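Local coordinates for internalin C2 (Listeria monocytogenes serotype 4b str. F2365, PDB 4FHO), which probably acts in Listeria adhesion to or invasion of host cells, its leucine-rich repeats offering a curved surface for protein recognition, at residues A[184-189]-A[206-211]; A[167-172]-A[189-194]; A[45-50]-A[67-72]; A[6-11]-A[41-46]. All coordinates share one frame; numbering follows the deposited sequence.

Interaction 1. Residues A[184-189]-A[206-211]. With SO4 (sulfate ion), chain C.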
loop_
_atom_site.group_PDB
_atom_site.type_symbol
_atom_site.label_atom_id
_atom_site.label_comp_id
_atom_site.label_asym_id
_atom_site.label_seq_id
_atom_site.Cartn_x
_atom_site.Cartn_y
_atom_site.Cartn_z
ATOM N N LEU A 184 8.866 -9.450 -9.406
ATOM C CA LEU A 184 8.885 -8.103 -9.953
ATOM C C LEU A 184 7.924 -8.096 -11.119
ATOM O O LEU A 184 8.171 -8.758 -12.118
ATOM C CB LEU A 184 10.270 -7.667 -10.423
ATOM C CG LEU A 184 10.343 -6.268 -11.061
ATOM C CD1 LEU A 184 9.932 -5.189 -10.061
ATOM C CD2 LEU A 184 11.721 -5.966 -11.623
ATOM N N ARG A 185 6.838 -7.335 -10.992
ATOM C CA ARG A 185 5.888 -7.145 -12.074
ATOM C C ARG A 185 6.006 -5.712 -12.562
ATOM O O ARG A 185 5.734 -4.781 -11.805
ATOM C CB ARG A 185 4.485 -7.451 -11.597
ATOM C CG ARG A 185 4.261 -8.937 -11.400
ATOM C CD ARG A 185 2.835 -9.171 -10.992
ATOM N NE ARG A 185 2.524 -10.588 -10.936
ATOM C CZ ARG A 185 1.306 -11.087 -10.745
ATOM N NH1 ARG A 185 0.239 -10.295 -10.564
ATOM N NH2 ARG A 185 1.154 -12.400 -10.708
ATOM N N ALA A 186 6.441 -5.550 -13.812
ATOM C CA ALA A 186 6.765 -4.243 -14.385
ATOM C C ALA A 186 6.325 -4.093 -15.842
ATOM O O ALA A 186 6.959 -3.349 -16.596
ATOM C CB ALA A 186 8.255 -3.968 -14.229
ATOM N N ASP A 187 5.198 -4.730 -16.207
ATOM C CA ASP A 187 4.643 -4.606 -17.576
ATOM C C ASP A 187 4.253 -3.144 -17.859
ATOM O O ASP A 187 3.682 -2.500 -16.996
ATOM C CB ASP A 187 3.390 -5.483 -17.783
ATOM C CG ASP A 187 3.690 -6.986 -17.822
ATOM O OD1 ASP A 187 4.864 -7.383 -17.930
ATOM O OD2 ASP A 187 2.727 -7.793 -17.774
ATOM N N ASP A 188 4.571 -2.650 -19.059
ATOM C CA ASP A 188 4.114 -1.338 -19.552
ATOM C C ASP A 188 4.775 -0.200 -18.751
ATOM O O ASP A 188 4.162 0.467 -17.932
ATOM C CB ASP A 188 2.564 -1.264 -19.631
ATOM C CG ASP A 188 2.047 -0.050 -20.429
ATOM O OD1 ASP A 188 2.823 0.827 -20.868
ATOM O OD2 ASP A 188 0.817 0.048 -20.585
ATOM N N ASN A 189 6.063 -0.041 -19.016
ATOM C CA ASN A 189 6.920 0.980 -18.439
ATOM C C ASN A 189 7.889 1.455 -19.551
ATOM O O ASN A 189 7.606 1.233 -20.735
ATOM C CB ASN A 189 7.608 0.398 -17.196
ATOM C CG ASN A 189 6.778 0.551 -15.946
ATOM O OD1 ASN A 189 6.507 1.672 -15.499
ATOM N ND2 ASN A 189 6.392 -0.568 -15.358
ATOM N N VAL A 206 9.306 -12.579 -13.178
ATOM C CA VAL A 206 9.655 -11.256 -13.680
ATOM C C VAL A 206 8.747 -10.940 -14.861
ATOM O O VAL A 206 8.803 -11.613 -15.868
ATOM C CB VAL A 206 11.129 -11.158 -14.068
ATOM C CG1 VAL A 206 11.504 -9.716 -14.410
ATOM C CG2 VAL A 206 12.006 -11.631 -12.921
ATOM N N HIS A 207 7.879 -9.946 -14.730
ATOM C CA HIS A 207 6.974 -9.552 -15.812
ATOM C C HIS A 207 7.479 -8.250 -16.385
ATOM O O HIS A 207 7.463 -7.213 -15.706
ATOM C CB HIS A 207 5.527 -9.446 -15.329
ATOM C CG HIS A 207 4.826 -10.771 -15.102
ATOM N ND1 HIS A 207 3.503 -10.837 -14.832
ATOM C CD2 HIS A 207 5.283 -12.068 -15.114
ATOM C CE1 HIS A 207 3.148 -12.123 -14.678
ATOM N NE2 HIS A 207 4.233 -12.875 -14.862
ATOM N N LEU A 208 7.937 -8.288 -17.640
ATOM C CA LEU A 208 8.524 -7.127 -18.330
ATOM C C LEU A 208 7.935 -6.901 -19.731
ATOM O O LEU A 208 8.616 -6.385 -20.596
ATOM C CB LEU A 208 10.052 -7.283 -18.383
ATOM C CG LEU A 208 10.819 -7.200 -17.053
ATOM C CD1 LEU A 208 12.236 -7.726 -17.233
ATOM C CD2 LEU A 208 10.871 -5.804 -16.478
ATOM N N LYS A 209 6.645 -7.212 -19.928
ATOM C CA LYS A 209 5.966 -6.993 -21.226
ATOM C C LYS A 209 5.868 -5.495 -21.538
ATOM O O LYS A 209 5.854 -4.706 -20.630
ATOM C CB LYS A 209 4.545 -7.585 -21.239
ATOM C CG LYS A 209 4.503 -9.093 -21.035
ATOM C CD LYS A 209 3.092 -9.649 -20.925
ATOM C CE LYS A 209 2.317 -9.525 -22.212
ATOM N NZ LYS A 209 1.244 -10.556 -22.307
ATOM N N ASP A 210 5.822 -5.140 -22.825
ATOM C CA ASP A 210 5.667 -3.739 -23.292
ATOM C C ASP A 210 6.680 -2.783 -22.643
ATOM O O ASP A 210 6.339 -1.710 -22.152
ATOM C CB ASP A 210 4.212 -3.258 -23.117
ATOM C CG ASP A 210 3.262 -3.915 -24.103
ATOM O OD1 ASP A 210 3.116 -3.388 -25.225
ATOM O OD2 ASP A 210 2.666 -4.959 -23.765
ATOM N N ASN A 211 7.932 -3.228 -22.628
ATOM C CA ASN A 211 9.086 -2.409 -22.296
ATOM C C ASN A 211 9.984 -2.419 -23.540
ATOM O O ASN A 211 9.576 -2.935 -24.576
ATOM C CB ASN A 211 9.754 -2.969 -21.041
ATOM C CG ASN A 211 9.042 -2.556 -19.770
ATOM O OD1 ASN A 211 9.112 -1.387 -19.347
ATOM N ND2 ASN A 211 8.362 -3.504 -19.141
HETATM S S SO4 C . -2.725 -12.112 -9.775
HETATM O O1 SO4 C . -3.342 -12.768 -10.959
HETATM O O2 SO4 C . -2.539 -10.667 -10.050
HETATM O O3 SO4 C . -3.593 -12.271 -8.579
HETATM O O4 SO4 C . -1.413 -12.745 -9.505
HETATM O O HOH W 1 1.687 -8.492 -15.128
#
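The first bonds between these segments are those of a parallel sheet: H207 N donates to L184 O at 2.9 Å, nearly along the C=O axis, and A186 N donates to H207 O at 2.7 Å. Farther along, a side chain joins in. D187, its CG lying beside its own backbone N (chi1 -70°), brings OD1 to the backbone N of K209 at 2.7 Å, and the first carbons of the lysine run alongside the carboxylate. D188 N then reaches K209 O at 2.9 Å. A186 O, in a buried residue, is gripped by two amides, N211 ND2 at 2.9 Å and N189 ND2 at 3.1 Å, both coming from above the carbonyl plane; N189 ND2 also donates to I164 O.

R185 and H207 extend side by side with their flat groups almost parallel, 4° apart. Water 1 joins D187 OD2 to H207 ND1, tying ring and carboxylate together. Beyond the histidine, R185 NH1 binds sulfate atom O2 at 2.8 Å and NH2 binds O4, while NE forms a salt bridge with E205. In the leucine-rich repeat sheet, R185 and H207 occupy one face, L184 and V206 the other; strand 161-163 flanks the pair on one side and strand 227-229 on the other.

Interaction 2. Residues A[167-172]-A[189-194]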
loop_
_atom_site.group_PDB
_atom_site.type_symbol
_atom_site.label_atom_id
_atom_site.label_comp_id
_atom_site.label_asym_id
_atom_site.label_seq_id
_atom_site.Cartn_x
_atom_site.Cartn_y
_atom_site.Cartn_z
ATOM N N ASN A 167 3.288 2.218 -15.335
ATOM C CA ASN A 167 3.853 3.469 -14.841
ATOM C C ASN A 167 4.749 4.040 -15.959
ATOM O O ASN A 167 4.568 3.666 -17.117
ATOM C CB ASN A 167 4.551 3.199 -13.491
ATOM C CG ASN A 167 3.589 3.186 -12.329
ATOM O OD1 ASN A 167 3.069 4.219 -11.969
ATOM N ND2 ASN A 167 3.337 2.014 -11.742
ATOM N N GLN A 168 5.700 4.918 -15.629
ATOM C CA GLN A 168 6.632 5.499 -16.592
ATOM C C GLN A 168 8.081 5.279 -16.118
ATOM O O GLN A 168 8.935 6.123 -16.340
ATOM C CB GLN A 168 6.323 6.990 -16.755
ATOM C CG GLN A 168 4.906 7.326 -17.219
ATOM C CD GLN A 168 4.865 8.091 -18.529
ATOM O OE1 GLN A 168 5.037 7.510 -19.605
ATOM N NE2 GLN A 168 4.642 9.406 -18.444
ATOM N N VAL A 169 8.342 4.134 -15.480
ATOM C CA VAL A 169 9.635 3.825 -14.884
ATOM C C VAL A 169 10.631 3.544 -16.007
ATOM O O VAL A 169 10.318 2.779 -16.912
ATOM C CB VAL A 169 9.546 2.596 -13.944
ATOM C CG1 VAL A 169 10.919 2.138 -13.479
ATOM C CG2 VAL A 169 8.677 2.904 -12.741
ATOM N N ASN A 170 11.806 4.175 -15.952
ATOM C CA ASN A 170 12.900 3.947 -16.931
ATOM C C ASN A 170 14.230 3.446 -16.370
ATOM O O ASN A 170 15.167 3.217 -17.144
ATOM C CB ASN A 170 13.120 5.207 -17.807
ATOM C CG ASN A 170 13.782 6.358 -17.059
ATOM O OD1 ASN A 170 13.130 7.306 -16.662
ATOM N ND2 ASN A 170 15.099 6.291 -16.910
ATOM N N ASP A 171 14.320 3.283 -15.050
ATOM C CA ASP A 171 15.576 2.946 -14.383
ATOM C C ASP A 171 15.263 1.969 -13.247
ATOM O O ASP A 171 14.534 2.319 -12.330
ATOM C CB ASP A 171 16.219 4.250 -13.858
ATOM C CG ASP A 171 17.695 4.105 -13.503
ATOM O OD1 ASP A 171 18.215 2.975 -13.356
ATOM O OD2 ASP A 171 18.349 5.157 -13.367
ATOM N N LEU A 172 15.800 0.753 -13.326
ATOM C CA LEU A 172 15.642 -0.259 -12.268
ATOM C C LEU A 172 16.817 -0.320 -11.284
ATOM O O LEU A 172 16.831 -1.164 -10.381
ATOM C CB LEU A 172 15.391 -1.635 -12.888
ATOM C CG LEU A 172 14.120 -1.822 -13.729
ATOM C CD1 LEU A 172 14.066 -3.254 -14.245
ATOM C CD2 LEU A 172 12.851 -1.480 -12.948
ATOM N N ASN A 189 6.063 -0.041 -19.016
ATOM C CA ASN A 189 6.920 0.980 -18.439
ATOM C C ASN A 189 7.889 1.455 -19.551
ATOM O O ASN A 189 7.606 1.233 -20.735
ATOM C CB ASN A 189 7.608 0.398 -17.196
ATOM C CG ASN A 189 6.778 0.551 -15.946
ATOM O OD1 ASN A 189 6.507 1.672 -15.499
ATOM N ND2 ASN A 189 6.392 -0.568 -15.358
ATOM N N LYS A 190 8.978 2.120 -19.195
ATOM C CA LYS A 190 9.985 2.571 -20.156
ATOM C C LYS A 190 11.339 1.942 -19.828
ATOM O O LYS A 190 12.366 2.597 -19.912
ATOM C CB LYS A 190 10.047 4.108 -20.150
ATOM C CG LYS A 190 8.740 4.799 -20.524
ATOM C CD LYS A 190 8.529 4.836 -22.037
ATOM C CE LYS A 190 7.080 5.123 -22.409
ATOM N NZ LYS A 190 6.532 6.335 -21.737
ATOM N N ILE A 191 11.337 0.645 -19.504
ATOM C CA ILE A 191 12.552 -0.059 -19.088
ATOM C C ILE A 191 13.298 -0.525 -20.353
ATOM O O ILE A 191 12.688 -1.114 -21.256
ATOM C CB ILE A 191 12.217 -1.245 -18.133
ATOM C CG1 ILE A 191 11.556 -0.719 -16.838
ATOM C CG2 ILE A 191 13.460 -2.063 -17.795
ATOM C CD1 ILE A 191 10.837 -1.776 -16.009
ATOM N N SER A 192 14.595 -0.224 -20.430
ATOM C CA SER A 192 15.492 -0.786 -21.470
ATOM C C SER A 192 16.693 -1.579 -20.966
ATOM O O SER A 192 17.161 -2.463 -21.669
ATOM C CB SER A 192 15.975 0.322 -22.417
ATOM O OG SER A 192 16.549 1.392 -21.698
ATOM N N ASP A 193 17.208 -1.236 -19.789
ATOM C CA ASP A 193 18.356 -1.900 -19.178
ATOM C C ASP A 193 17.775 -2.677 -18.009
ATOM O O ASP A 193 17.130 -2.086 -17.171
ATOM C CB ASP A 193 19.360 -0.830 -18.694
ATOM C CG ASP A 193 20.699 -1.402 -18.244
ATOM O OD1 ASP A 193 20.817 -2.611 -17.976
ATOM O OD2 ASP A 193 21.659 -0.607 -18.154
ATOM N N ILE A 194 17.983 -3.993 -17.971
ATOM C CA ILE A 194 17.626 -4.829 -16.802
ATOM C C ILE A 194 18.855 -5.393 -16.060
ATOM O O ILE A 194 18.718 -6.322 -15.263
ATOM C CB ILE A 194 16.592 -5.946 -17.154
ATOM C CG1 ILE A 194 17.118 -6.925 -18.205
ATOM C CG2 ILE A 194 15.296 -5.319 -17.640
ATOM C CD1 ILE A 194 16.329 -8.220 -18.244
HETATM O O HOH W 2 16.649 0.704 -17.173
HETATM O O HOH W 3 17.788 -0.302 -14.850
#
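Asparagine N189 holds the conserved asparagine position of the leucine-rich repeat consensus LxxLxLxxNxI, and N167 holds the same position one turn of the solenoid earlier. The side-chain oxygen of N189 serves the backbone of the preceding turn: OD1 accepts from V169 N at 3.1 Å in a fairly straight bond (163°), the donor standing above the amide carbonyl plane, and takes a weak second bond from N167 N. Its ND2 faces inward to I164 O, so both ends of the amide are engaged and its rotation is fixed. Directly after the asparagine, K190 N donates to V169 O at 2.7 Å, which carries the backbone pairing past the polar turn.

On the outer side, K190 and Q168 run alongside each other. Bends at chi2 (-80°) and chi4 (52°) fold the lysine round so that NZ meets Q168 OE1 at 2.9 Å, a weak bond at an exposed edge. The inner side is apolar. L172 and I191 cross at about a right angle, with L172 CD2 3.7 Å from I191 CD1, while L172 CD1 approaches I194 CG2 at 4.2 Å. Farther along, the backbones separate and two waters bridge them: water 2 donates to N170 O and D193 O, and water 3 accepts from L172 N at 2.7 Å while donating to D193 O.

These loops leave strands 161-163 and 183-185, and the pattern passes on toward strand 205-207, beyond which N211 OD1 accepts from I191 N.

Interaction 3. Residues A[45-50]-A[67-72]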
loop_
_atom_site.group_PDB
_atom_site.type_symbol
_atom_site.label_atom_id
_atom_site.label_comp_id
_atom_site.label_asym_id
_atom_site.label_seq_id
_atom_site.Cartn_x
_atom_site.Cartn_y
_atom_site.Cartn_z
ATOM N N ASP A 45 -14.171 -0.422 23.057
ATOM C CA ASP A 45 -14.771 -1.037 21.845
ATOM C C ASP A 45 -13.941 -0.720 20.607
ATOM O O ASP A 45 -13.671 -1.600 19.795
ATOM C CB ASP A 45 -16.196 -0.534 21.580
ATOM C CG ASP A 45 -17.171 -0.915 22.667
ATOM O OD1 ASP A 45 -17.422 -2.124 22.837
ATOM O OD2 ASP A 45 -17.698 0.002 23.326
ATOM N N LEU A 46 -13.545 0.549 20.484
ATOM C CA LEU A 46 -12.668 1.000 19.394
ATOM C C LEU A 46 -11.277 0.346 19.463
ATOM O O LEU A 46 -10.756 -0.080 18.437
ATOM C CB LEU A 46 -12.566 2.536 19.385
ATOM C CG LEU A 46 -13.854 3.342 19.155
ATOM C CD1 LEU A 46 -13.553 4.820 19.035
ATOM C CD2 LEU A 46 -14.566 2.877 17.887
ATOM N N ASP A 47 -10.710 0.236 20.669
ATOM C CA ASP A 47 -9.404 -0.439 20.871
ATOM C C ASP A 47 -9.406 -1.952 20.555
ATOM O O ASP A 47 -8.336 -2.514 20.307
ATOM C CB ASP A 47 -8.838 -0.166 22.287
ATOM C CG ASP A 47 -8.265 1.258 22.454
ATOM O OD1 ASP A 47 -7.903 1.925 21.465
ATOM O OD2 ASP A 47 -8.160 1.725 23.599
ATOM N N GLY A 48 -10.586 -2.591 20.551
ATOM C CA GLY A 48 -10.743 -3.992 20.137
ATOM C C GLY A 48 -10.900 -4.261 18.638
ATOM O O GLY A 48 -10.998 -5.418 18.252
ATOM N N ILE A 49 -10.926 -3.219 17.792
ATOM C CA ILE A 49 -10.997 -3.399 16.325
ATOM C C ILE A 49 -9.587 -3.665 15.791
ATOM O O ILE A 49 -8.746 -2.765 15.767
ATOM C CB ILE A 49 -11.631 -2.189 15.589
ATOM C CG1 ILE A 49 -13.035 -1.910 16.136
ATOM C CG2 ILE A 49 -11.703 -2.459 14.077
ATOM C CD1 ILE A 49 -13.739 -0.729 15.508
ATOM N N ALA A 50 -9.342 -4.900 15.352
ATOM C CA ALA A 50 -8.062 -5.298 14.766
ATOM C C ALA A 50 -8.025 -5.050 13.256
ATOM O O ALA A 50 -7.007 -4.616 12.740
ATOM C CB ALA A 50 -7.767 -6.759 15.086
ATOM N N TYR A 67 -8.851 7.011 16.228
ATOM C CA TYR A 67 -9.212 6.391 17.515
ATOM C C TYR A 67 -9.022 4.876 17.528
ATOM O O TYR A 67 -9.035 4.272 18.601
ATOM C CB TYR A 67 -10.650 6.755 17.929
ATOM C CG TYR A 67 -10.875 8.239 18.047
ATOM C CD1 TYR A 67 -10.300 8.969 19.103
ATOM C CD2 TYR A 67 -11.638 8.940 17.103
ATOM C CE1 TYR A 67 -10.467 10.352 19.199
ATOM C CE2 TYR A 67 -11.840 10.312 17.212
ATOM C CZ TYR A 67 -11.252 11.016 18.264
ATOM O OH TYR A 67 -11.442 12.374 18.363
ATOM N N LEU A 68 -8.840 4.262 16.358
ATOM C CA LEU A 68 -8.607 2.821 16.272
ATOM C C LEU A 68 -7.104 2.542 16.496
ATOM O O LEU A 68 -6.376 2.215 15.553
ATOM C CB LEU A 68 -9.150 2.263 14.948
ATOM C CG LEU A 68 -10.598 2.646 14.596
ATOM C CD1 LEU A 68 -11.012 1.931 13.323
ATOM C CD2 LEU A 68 -11.576 2.329 15.709
ATOM N N ASN A 69 -6.676 2.646 17.764
ATOM C CA ASN A 69 -5.244 2.553 18.150
ATOM C C ASN A 69 -4.581 1.231 17.750
ATOM O O ASN A 69 -3.466 1.236 17.242
ATOM C CB ASN A 69 -5.034 2.772 19.655
ATOM C CG ASN A 69 -5.444 4.151 20.114
ATOM O OD1 ASN A 69 -4.887 5.164 19.675
ATOM N ND2 ASN A 69 -6.433 4.200 20.993
ATOM N N ASN A 70 -5.294 0.120 17.953
ATOM C CA ASN A 70 -4.767 -1.228 17.716
ATOM C C ASN A 70 -5.150 -1.816 16.347
ATOM O O ASN A 70 -5.046 -3.032 16.164
ATOM C CB ASN A 70 -5.215 -2.164 18.859
ATOM C CG ASN A 70 -4.780 -1.653 20.225
ATOM O OD1 ASN A 70 -3.677 -1.139 20.374
ATOM N ND2 ASN A 70 -5.659 -1.770 21.218
ATOM N N LEU A 71 -5.559 -0.956 15.396
ATOM C CA LEU A 71 -5.888 -1.380 14.019
ATOM C C LEU A 71 -4.624 -1.975 13.371
ATOM O O LEU A 71 -3.541 -1.385 13.461
ATOM C CB LEU A 71 -6.398 -0.202 13.189
ATOM C CG LEU A 71 -7.039 -0.519 11.824
ATOM C CD1 LEU A 71 -8.321 -1.314 11.983
ATOM C CD2 LEU A 71 -7.290 0.785 11.088
ATOM N N ILE A 72 -4.784 -3.162 12.796
ATOM C CA ILE A 72 -3.735 -3.953 12.141
ATOM C C ILE A 72 -3.922 -3.980 10.613
ATOM O O ILE A 72 -2.948 -3.839 9.883
ATOM C CB ILE A 72 -3.708 -5.397 12.719
ATOM C CG1 ILE A 72 -3.132 -5.389 14.141
ATOM C CG2 ILE A 72 -2.871 -6.349 11.874
ATOM C CD1 ILE A 72 -3.321 -6.693 14.889
#
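The segment 45-50 leaves the last turn of helix 43-47 and runs out to A50, whose O accepts from I72 N at 2.7 Å, just after a type I turn from L68 to L71. Side chains of that turn grip the helix end. N70 ND2 approaches D47 O in the carbonyl plane, on a lone pair, at 2.9 Å, and N70 OD1 is bonded in turn by K92 NZ. Next to it, N69 ND2 meets the syn lone pair of D47 OD1 at 2.7 Å. D47 is therefore held by two asparagines at once, one through its backbone and one through its carboxylate. This is where the helical N-terminal cap of the internalin joins the leucine-rich repeats: strand 51-53, the first of the parallel sheet, follows directly. Beneath the polar grip, L68 CD2 touches L46 CD2 at 3.7 Å and I49 CD1 at 3.8 Å, both on one flank. L46 and L68 cross at about a right angle, and the other branch of L46, CD1, rests on Y67 CB at 3.7 Å. I49 CG2 lies alongside L71 CD1, while I49 O is buried without a hydrogen-bonding partner in the model. V28 of helix 22-31 packs against both L46 and I49.

Interaction 4. Residues A[6-11]-A[41-46]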
loop_
_atom_site.group_PDB
_atom_site.type_symbol
_atom_site.label_atom_id
_atom_site.label_comp_id
_atom_site.label_asym_id
_atom_site.label_seq_id
_atom_site.Cartn_x
_atom_site.Cartn_y
_atom_site.Cartn_z
ATOM N N ALA A 6 -1.125 7.132 22.603
ATOM C CA ALA A 6 -2.442 6.563 22.204
ATOM C C ALA A 6 -3.529 7.640 22.221
ATOM O O ALA A 6 -3.567 8.475 23.137
ATOM C CB ALA A 6 -2.828 5.410 23.121
ATOM N N GLU A 7 -4.405 7.597 21.211
ATOM C CA GLU A 7 -5.500 8.564 21.033
ATOM C C GLU A 7 -6.794 7.977 21.605
ATOM O O GLU A 7 -6.988 6.762 21.572
ATOM C CB GLU A 7 -5.640 8.928 19.546
ATOM C CG GLU A 7 -6.313 10.284 19.269
ATOM C CD GLU A 7 -5.651 11.139 18.176
ATOM O OE1 GLU A 7 -4.721 10.688 17.459
ATOM O OE2 GLU A 7 -6.084 12.300 18.028
ATOM N N SER A 8 -7.665 8.842 22.132
ATOM C CA SER A 8 -8.812 8.407 22.947
ATOM C C SER A 8 -9.989 9.385 22.922
ATOM O O SER A 8 -9.796 10.583 23.181
ATOM C CB SER A 8 -8.360 8.208 24.398
ATOM O OG SER A 8 -9.413 7.708 25.206
ATOM N N ILE A 9 -11.193 8.866 22.630
ATOM C CA ILE A 9 -12.450 9.636 22.778
ATOM C C ILE A 9 -12.681 10.051 24.237
ATOM O O ILE A 9 -12.369 9.291 25.154
ATOM C CB ILE A 9 -13.719 8.904 22.226
ATOM C CG1 ILE A 9 -13.987 7.547 22.910
ATOM C CG2 ILE A 9 -13.605 8.699 20.721
ATOM C CD1 ILE A 9 -15.340 6.953 22.594
ATOM N N ALA A 10 -13.227 11.249 24.433
ATOM C CA ALA A 10 -13.413 11.831 25.779
ATOM C C ALA A 10 -14.478 11.114 26.632
ATOM O O ALA A 10 -14.345 11.043 27.861
ATOM C CB ALA A 10 -13.737 13.319 25.673
ATOM N N GLN A 11 -15.530 10.615 25.978
ATOM C CA GLN A 11 -16.624 9.876 26.638
ATOM C C GLN A 11 -17.325 8.927 25.629
ATOM O O GLN A 11 -16.931 8.895 24.456
ATOM C CB GLN A 11 -17.594 10.870 27.330
ATOM C CG GLN A 11 -18.631 11.608 26.474
ATOM C CD GLN A 11 -18.046 12.730 25.634
ATOM O OE1 GLN A 11 -17.070 12.539 24.913
ATOM N NE2 GLN A 11 -18.653 13.912 25.718
ATOM N N VAL A 41 -20.399 3.829 21.462
ATOM C CA VAL A 41 -19.237 2.956 21.701
ATOM C C VAL A 41 -18.313 3.615 22.728
ATOM O O VAL A 41 -18.265 4.859 22.834
ATOM C CB VAL A 41 -18.466 2.626 20.408
ATOM C CG1 VAL A 41 -19.295 1.706 19.535
ATOM C CG2 VAL A 41 -18.086 3.890 19.653
ATOM N N THR A 42 -17.634 2.777 23.519
ATOM C CA THR A 42 -16.564 3.221 24.427
ATOM C C THR A 42 -15.257 3.216 23.633
ATOM O O THR A 42 -15.207 2.690 22.508
ATOM C CB THR A 42 -16.416 2.289 25.650
ATOM O OG1 THR A 42 -16.041 0.974 25.217
ATOM C CG2 THR A 42 -17.728 2.195 26.419
ATOM N N GLN A 43 -14.209 3.798 24.216
ATOM C CA GLN A 43 -12.860 3.706 23.647
ATOM C C GLN A 43 -12.343 2.260 23.630
ATOM O O GLN A 43 -11.652 1.873 22.681
ATOM C CB GLN A 43 -11.870 4.633 24.371
ATOM C CG GLN A 43 -10.454 4.658 23.793
ATOM C CD GLN A 43 -10.419 4.952 22.297
ATOM O OE1 GLN A 43 -11.007 5.933 21.831
ATOM N NE2 GLN A 43 -9.733 4.100 21.542
ATOM N N ALA A 44 -12.689 1.478 24.662
ATOM C CA ALA A 44 -12.392 0.028 24.705
ATOM C C ALA A 44 -12.958 -0.766 23.508
ATOM O O ALA A 44 -12.288 -1.676 23.015
ATOM C CB ALA A 44 -12.877 -0.586 26.011
ATOM N N ASP A 45 -14.171 -0.422 23.057
ATOM C CA ASP A 45 -14.771 -1.037 21.845
ATOM C C ASP A 45 -13.941 -0.720 20.607
ATOM O O ASP A 45 -13.671 -1.600 19.795
ATOM C CB ASP A 45 -16.196 -0.534 21.580
ATOM C CG ASP A 45 -17.171 -0.915 22.667
ATOM O OD1 ASP A 45 -17.422 -2.124 22.837
ATOM O OD2 ASP A 45 -17.698 0.002 23.326
ATOM N N LEU A 46 -13.545 0.549 20.484
ATOM C CA LEU A 46 -12.668 1.000 19.394
ATOM C C LEU A 46 -11.277 0.346 19.463
ATOM O O LEU A 46 -10.756 -0.080 18.437
ATOM C CB LEU A 46 -12.566 2.536 19.385
ATOM C CG LEU A 46 -13.854 3.342 19.155
ATOM C CD1 LEU A 46 -13.553 4.820 19.035
ATOM C CD2 LEU A 46 -14.566 2.877 17.887
#
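In the helical N-terminal cap domain of the internalin, the extended start of the modelled chain is laid across the first turn of helix 43-47. One hydrogen bond joins the two segments: I9 N donates to Q43 OE1 at 3.0 Å, nearly straight at 169°, with the donor above the amide carbonyl plane. The glutamine reaches it with CG anti to its backbone N (chi1 -177°) and a bend at chi2 that turns the amide along its own helix, toward D47. Its other end, NE2, donates to Y67 O and, weakly, to D47 OD1, so one side chain links the N-terminal segment, the helix and the loop before strand 73-75.

The remaining touch is van der Waals packing. I9, pointing at the helix with CG1 in the crowded position between its backbone N and carbonyl carbon, crosses Q43 obliquely. Its CD1 lies 3.6 Å from V41 O, and its CG2 comes to 4.2 Å from L46 CD1. S8 OG lies 3.5 Å from Q43 CG.

The helix start is itself fixed by a capping box between T42, at the N-cap, and D45. D45 N donates to T42 OG1 at 3.2 Å, and T42 N returns a bond to the anti lone pair of D45 OD2 at 2.8 Å. The same oxygen accepts a second hydrogen bond, from T42 OG1, 2.7 Å away and above the carboxylate plane.

In the fold
The four contacts form two groups on opposite sides of the chain's centre, one in the repeats, one at the N-terminal cap junction. Interactions 1 and 2 share N189 and have centres about 9 Å apart; N211 OD1 of the first meets I191 N of the second at 3.0 Å, so the asparagine pattern steps from turn to turn. Interactions 3 and 4 are also about 9 Å apart, share D45 and L46 on helix 43-47, and touch where N69 ND2 meets E7 O at 2.7 Å. Centres of interactions 1 and 3 lie about 38 Å apart, and the nearest atoms of interactions 2 and 4 about 31 Å. The sulfate, probably from the crystallisation liquor, belongs to interaction 1.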